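PDB 6HYY: phosphoserine phosphatase from Homo sapiens, which catalyses the hydrolysis of O-phosphoserine to serine and inorganic phosphate, as a magnesium-dependent enzyme of the haloacid dehalogenase-like hydrolases. Local coordinates for residues L64-R69 and G137-F142; S41-R46 and L58-A63. All coordinates share one frame; numbering follows the deposited sequence.

Overall arrangement
Both contacts lie toward the surface and share helix 54-65, contact 2 along its length and contact 1 at its C-terminal end, with centres about 14 Å apart. Contact 2 sets that helix against helix 37-46, nearly antiparallel, and works through side chains: a methionine against aliphatic stems, and an arginine near the bound serine reaching a threonine. Contact 1 lies farther from the chain's centre, about 21 Å, where the helix ends and the chain meets the edge strand 139-142; there backbone groups, a water and one tyrosine do most of the work. The two also touch directly, Y139 and F142 packing on L62 and L64 on M43.

Contact 1. Residues L64-R69 and G137-F142; sequences LIQPSR and GEYAGF
Y139 holds CG anti to its own backbone N (chi1 169°), which turns its ring toward Q66-P67, just after helix 54-65. The strand beginning at Y139 is one of the two outermost strands of the mixed sheet in this haloacid dehalogenase-like fold, so the contact joins a helix exit to a sheet edge. CG and CD1 of the ring meet P67 CD obliquely, CD1 at 3.6 Å, while Q66 CA packs near CG and CD2. A tyrosine suits the place: its ring packs on the proline, which also touches L30 of helix 26-33, and its OH reaches L62 and lies at the edge of the F142 ring, in its plane. Q66 leaves the helix with positive phi (49°), and its carbonyl O meets a water at 2.8 Å; that water accepts the N-H of Y139, bridging the two backbones. Y139 CB crowds P67 O at 3.2 Å, and this buried carbonyl finds no polar partner. S68 is the N-cap of helix 69-78, its OG capping a backbone N. At G137's backbone angles a CB would jam against the preceding carbonyl O, which by itself calls for glycine. R69 N donates to G137 O at 2.9 Å (158° at the hydrogen).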
loop_
_atom_site.group_PDB
_atom_site.type_symbol
_atom_site.label_atom_id
_atom_site.label_comp_id
_atom_site.label_asym_id
_atom_site.label_seq_id
_atom_site.Cartn_x
_atom_site.Cartn_y
_atom_site.Cartn_z
ATOM N N LEU A 64 -9.476 -15.049 12.217
ATOM C CA LEU A 64 -9.245 -16.356 11.605
ATOM C C LEU A 64 -7.762 -16.692 11.500
ATOM O O LEU A 64 -7.386 -17.867 11.601
ATOM C CB LEU A 64 -9.873 -16.420 10.215
ATOM C CG LEU A 64 -11.383 -16.212 10.103
ATOM C CD1 LEU A 64 -11.814 -16.315 8.650
ATOM C CD2 LEU A 64 -12.148 -17.211 10.969
ATOM N N ILE A 65 -6.908 -15.688 11.290
ATOM C CA ILE A 65 -5.491 -15.948 11.066
ATOM C C ILE A 65 -4.769 -16.215 12.382
ATOM O O ILE A 65 -3.980 -17.161 12.486
ATOM C CB ILE A 65 -4.853 -14.774 10.301
ATOM C CG1 ILE A 65 -5.489 -14.628 8.916
ATOM C CG2 ILE A 65 -3.354 -14.948 10.196
ATOM C CD1 ILE A 65 -5.206 -13.279 8.246
ATOM N N GLN A 66 -4.999 -15.368 13.385
ATOM C CA GLN A 66 -4.293 -15.427 14.661
ATOM C C GLN A 66 -2.780 -15.535 14.466
ATOM O O GLN A 66 -2.149 -16.483 14.956
ATOM C CB GLN A 66 -4.807 -16.582 15.508
ATOM C CG GLN A 66 -6.305 -16.578 15.706
ATOM C CD GLN A 66 -6.705 -16.135 17.094
ATOM O OE1 GLN A 66 -6.127 -16.578 18.090
ATOM N NE2 GLN A 66 -7.705 -15.266 17.172
ATOM N N PRO A 67 -2.161 -14.586 13.769
ATOM C CA PRO A 67 -0.758 -14.754 13.383
ATOM C C PRO A 67 0.171 -14.586 14.574
ATOM O O PRO A 67 0.108 -13.590 15.299
ATOM C CB PRO A 67 -0.544 -13.645 12.349
ATOM C CG PRO A 67 -1.485 -12.574 12.788
ATOM C CD PRO A 67 -2.700 -13.282 13.332
ATOM N N SER A 68 1.050 -15.559 14.760
ATOM C CA SER A 68 2.065 -15.415 15.784
ATOM C C SER A 68 3.232 -14.597 15.244
ATOM O O SER A 68 3.408 -14.441 14.033
ATOM C CB SER A 68 2.547 -16.790 16.261
ATOM O OG SER A 68 3.461 -17.356 15.341
ATOM N N ARG A 69 4.032 -14.054 16.162
ATOM C CA ARG A 69 5.195 -13.291 15.730
ATOM C C ARG A 69 6.137 -14.158 14.902
ATOM O O ARG A 69 6.689 -13.701 13.893
ATOM C CB ARG A 69 5.928 -12.686 16.928
ATOM C CG ARG A 69 7.053 -11.754 16.504
ATOM C CD ARG A 69 7.737 -11.060 17.670
ATOM N NE ARG A 69 8.740 -10.122 17.171
ATOM C CZ ARG A 69 9.976 -10.463 16.821
ATOM N NH1 ARG A 69 10.374 -11.725 16.926
ATOM N NH2 ARG A 69 10.817 -9.544 16.363
ATOM N N GLY A 137 4.587 -14.439 21.907
ATOM C CA GLY A 137 4.432 -14.316 20.474
ATOM C C GLY A 137 3.019 -14.475 19.953
ATOM O O GLY A 137 2.795 -14.226 18.761
ATOM N N GLU A 138 2.069 -14.883 20.794
ATOM C CA GLU A 138 0.701 -15.109 20.344
ATOM C C GLU A 138 0.044 -13.808 19.893
ATOM O O GLU A 138 0.288 -12.734 20.446
ATOM C CB GLU A 138 -0.146 -15.729 21.457
ATOM C CG GLU A 138 0.263 -17.130 21.895
ATOM C CD GLU A 138 -0.716 -17.711 22.914
ATOM O OE1 GLU A 138 -0.667 -18.934 23.167
ATOM O OE2 GLU A 138 -1.546 -16.941 23.453
ATOM N N TYR A 139 -0.821 -13.925 18.889
ATOM C CA TYR A 139 -1.531 -12.766 18.361
ATOM C C TYR A 139 -2.350 -12.086 19.452
ATOM O O TYR A 139 -3.128 -12.730 20.163
ATOM C CB TYR A 139 -2.437 -13.195 17.205
ATOM C CG TYR A 139 -3.412 -12.134 16.758
ATOM C CD1 TYR A 139 -2.965 -10.992 16.109
ATOM C CD2 TYR A 139 -4.778 -12.279 16.971
ATOM C CE1 TYR A 139 -3.848 -10.016 15.697
ATOM C CE2 TYR A 139 -5.672 -11.303 16.563
ATOM C CZ TYR A 139 -5.196 -10.174 15.921
ATOM O OH TYR A 139 -6.080 -9.197 15.520
ATOM N N ALA A 140 -2.174 -10.769 19.587
ATOM C CA ALA A 140 -2.828 -10.005 20.640
ATOM C C ALA A 140 -3.682 -8.855 20.118
ATOM O O ALA A 140 -4.142 -8.038 20.920
ATOM C CB ALA A 140 -1.783 -9.459 21.616
ATOM N N GLY A 141 -3.903 -8.752 18.805
ATOM C CA GLY A 141 -4.715 -7.660 18.287
ATOM C C GLY A 141 -3.952 -6.735 17.353
ATOM O O GLY A 141 -2.917 -7.122 16.810
ATOM N N PHE A 142 -4.446 -5.507 17.169
ATOM C CA PHE A 142 -3.737 -4.545 16.334
ATOM C C PHE A 142 -4.016 -3.135 16.843
ATOM O O PHE A 142 -4.970 -2.901 17.593
ATOM C CB PHE A 142 -4.121 -4.700 14.848
ATOM C CG PHE A 142 -5.557 -4.414 14.553
ATOM C CD1 PHE A 142 -6.514 -5.416 14.646
ATOM C CD2 PHE A 142 -5.966 -3.138 14.188
ATOM C CE1 PHE A 142 -7.839 -5.150 14.386
ATOM C CE2 PHE A 142 -7.295 -2.871 13.916
ATOM C CZ PHE A 142 -8.235 -3.871 14.021
HETATM O O HOH W 1 -1.189 -16.649 17.622
#

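Contact 2. Residues S41-R46 and L58-A63; sequences SEMTRR and LTERLA
T44 OG1 is gripped by three groups: R61 NH1 donates to it across the contact at 3.0 Å, and it also bonds to D28 OD1 of helix 26-33 and to V40 O one turn back in its own helix, its single hydrogen presumably shared or alternating between these two acceptors. The bond from R61 is fairly straight (152° at the hydrogen), and the hydroxyl sits at the edge of the guanidinium, near its plane. R61 gets there by bending at chi3 (-73°), with its NE bonded to A57 O in its own helix, so the flat group is held at two points. M43 and R61 run alongside each other, head to tail, M43 CB meeting R61 CG at 3.6 Å and SD lying 3.7 Å from the same carbon. A turn about the CG-SD bond brings M43 CE to 3.6 Å from E60 CB. A long, flexible, unbranched methionine suits helices whose short segments have axes 10.1 Å apart. Farther out, R46 NH1 and E60 OE2 are 4.1 Å apart, opposite charges too distant and too far out of plane for a salt bridge. A leucine in place of R61 would probably leave T44 OG1 without its donor across the contact and A57 O without the NE bond, and open a gap beside the threonine. With a bound serine about 6 Å from the side chain of R61 and a magnesium ion about 8 Å from that of T44, this nearly antiparallel helix pair (175°) is consistent with the helical cap over the active site in phosphoserine phosphatases.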
loop_
_atom_site.group_PDB
_atom_site.type_symbol
_atom_site.label_atom_id
_atom_site.label_comp_id
_atom_site.label_asym_id
_atom_site.label_seq_id
_atom_site.Cartn_x
_atom_site.Cartn_y
_atom_site.Cartn_z
ATOM N N SER A 41 -8.809 -14.637 1.844
ATOM C CA SER A 41 -8.795 -14.047 0.507
ATOM C C SER A 41 -10.194 -13.619 0.080
ATOM O O SER A 41 -10.366 -12.564 -0.543
ATOM C CB SER A 41 -8.207 -15.035 -0.504
ATOM O OG SER A 41 -6.792 -15.094 -0.402
ATOM N N GLU A 42 -11.208 -14.418 0.422
ATOM C CA GLU A 42 -12.582 -14.037 0.118
ATOM C C GLU A 42 -13.002 -12.800 0.903
ATOM O O GLU A 42 -13.612 -11.881 0.343
ATOM C CB GLU A 42 -13.526 -15.203 0.404
ATOM C CG GLU A 42 -14.931 -14.998 -0.139
ATOM C CD GLU A 42 -14.933 -14.482 -1.572
ATOM O OE1 GLU A 42 -15.648 -13.494 -1.851
ATOM O OE2 GLU A 42 -14.216 -15.060 -2.420
ATOM N N MET A 43 -12.680 -12.752 2.199
ATOM C CA MET A 43 -13.024 -11.575 2.993
ATOM C C MET A 43 -12.316 -10.331 2.480
ATOM O O MET A 43 -12.861 -9.226 2.559
ATOM C CB MET A 43 -12.674 -11.811 4.463
ATOM C CG MET A 43 -13.367 -13.001 5.093
ATOM S SD MET A 43 -12.618 -13.467 6.668
ATOM C CE MET A 43 -13.778 -12.776 7.825
ATOM N N THR A 44 -11.102 -10.488 1.957
ATOM C CA THR A 44 -10.381 -9.345 1.408
ATOM C C THR A 44 -11.091 -8.790 0.179
ATOM O O THR A 44 -11.259 -7.570 0.037
ATOM C CB THR A 44 -8.949 -9.760 1.078
ATOM O OG1 THR A 44 -8.300 -10.184 2.285
ATOM C CG2 THR A 44 -8.181 -8.603 0.455
ATOM N N ARG A 45 -11.512 -9.675 -0.727
ATOM C CA ARG A 45 -12.328 -9.244 -1.859
ATOM C C ARG A 45 -13.616 -8.591 -1.382
ATOM O O ARG A 45 -14.069 -7.594 -1.956
ATOM C CB ARG A 45 -12.645 -10.438 -2.757
ATOM C CG ARG A 45 -11.484 -10.899 -3.619
ATOM C CD ARG A 45 -11.980 -11.736 -4.793
ATOM N NE ARG A 45 -12.286 -13.109 -4.396
ATOM C CZ ARG A 45 -11.374 -14.023 -4.080
ATOM N NH1 ARG A 45 -10.078 -13.731 -4.119
ATOM N NH2 ARG A 45 -11.762 -15.242 -3.731
ATOM N N ARG A 46 -14.210 -9.142 -0.321
ATOM C CA ARG A 46 -15.464 -8.629 0.219
ATOM C C ARG A 46 -15.330 -7.196 0.719
ATOM O O ARG A 46 -16.283 -6.413 0.626
ATOM C CB ARG A 46 -15.926 -9.561 1.344
ATOM C CG ARG A 46 -17.240 -9.220 2.020
ATOM C CD ARG A 46 -17.559 -10.295 3.057
ATOM N NE ARG A 46 -18.691 -9.948 3.909
ATOM C CZ ARG A 46 -18.600 -9.214 5.014
ATOM N NH1 ARG A 46 -17.425 -8.738 5.406
ATOM N NH2 ARG A 46 -19.689 -8.958 5.728
ATOM N N LEU A 58 -10.935 -6.052 9.024
ATOM C CA LEU A 58 -9.595 -6.401 9.474
ATOM C C LEU A 58 -9.648 -7.291 10.712
ATOM O O LEU A 58 -8.936 -8.301 10.795
ATOM C CB LEU A 58 -8.793 -5.126 9.758
ATOM C CG LEU A 58 -7.306 -5.339 10.041
ATOM C CD1 LEU A 58 -6.641 -6.050 8.876
ATOM C CD2 LEU A 58 -6.611 -4.014 10.350
ATOM N N THR A 59 -10.472 -6.917 11.694
ATOM C CA THR A 59 -10.597 -7.715 12.911
ATOM C C THR A 59 -11.014 -9.143 12.590
ATOM O O THR A 59 -10.437 -10.105 13.112
ATOM C CB THR A 59 -11.611 -7.065 13.854
ATOM O OG1 THR A 59 -11.186 -5.735 14.165
ATOM C CG2 THR A 59 -11.732 -7.868 15.143
ATOM N N GLU A 60 -12.003 -9.299 11.704
ATOM C CA GLU A 60 -12.524 -10.629 11.399
ATOM C C GLU A 60 -11.498 -11.493 10.676
ATOM O O GLU A 60 -11.418 -12.701 10.926
ATOM C CB GLU A 60 -13.798 -10.512 10.567
ATOM C CG GLU A 60 -14.929 -9.814 11.281
ATOM C CD GLU A 60 -16.010 -9.364 10.323
ATOM O OE1 GLU A 60 -17.083 -8.926 10.789
ATOM O OE2 GLU A 60 -15.781 -9.451 9.098
ATOM N N ARG A 61 -10.719 -10.909 9.761
ATOM C CA ARG A 61 -9.705 -11.701 9.075
ATOM C C ARG A 61 -8.609 -12.125 10.040
ATOM O O ARG A 61 -8.172 -13.279 10.028
ATOM C CB ARG A 61 -9.112 -10.911 7.904
ATOM C CG ARG A 61 -9.987 -10.873 6.659
ATOM C CD ARG A 61 -9.422 -9.929 5.596
ATOM N NE ARG A 61 -9.599 -8.521 5.949
ATOM C CZ ARG A 61 -9.172 -7.508 5.196
ATOM N NH1 ARG A 61 -8.543 -7.753 4.053
ATOM N NH2 ARG A 61 -9.363 -6.254 5.581
ATOM N N LEU A 62 -8.159 -11.199 10.895
ATOM C CA LEU A 62 -7.128 -11.541 11.865
ATOM C C LEU A 62 -7.639 -12.543 12.895
ATOM O O LEU A 62 -6.861 -13.372 13.388
ATOM C CB LEU A 62 -6.612 -10.270 12.537
ATOM C CG LEU A 62 -5.689 -9.440 11.635
ATOM C CD1 LEU A 62 -5.431 -8.067 12.241
ATOM C CD2 LEU A 62 -4.384 -10.167 11.377
ATOM N N ALA A 63 -8.936 -12.501 13.211
ATOM C CA ALA A 63 -9.500 -13.496 14.118
ATOM C C ALA A 63 -9.389 -14.905 13.542
ATOM O O ALA A 63 -9.213 -15.869 14.296
ATOM C CB ALA A 63 -10.957 -13.151 14.437
#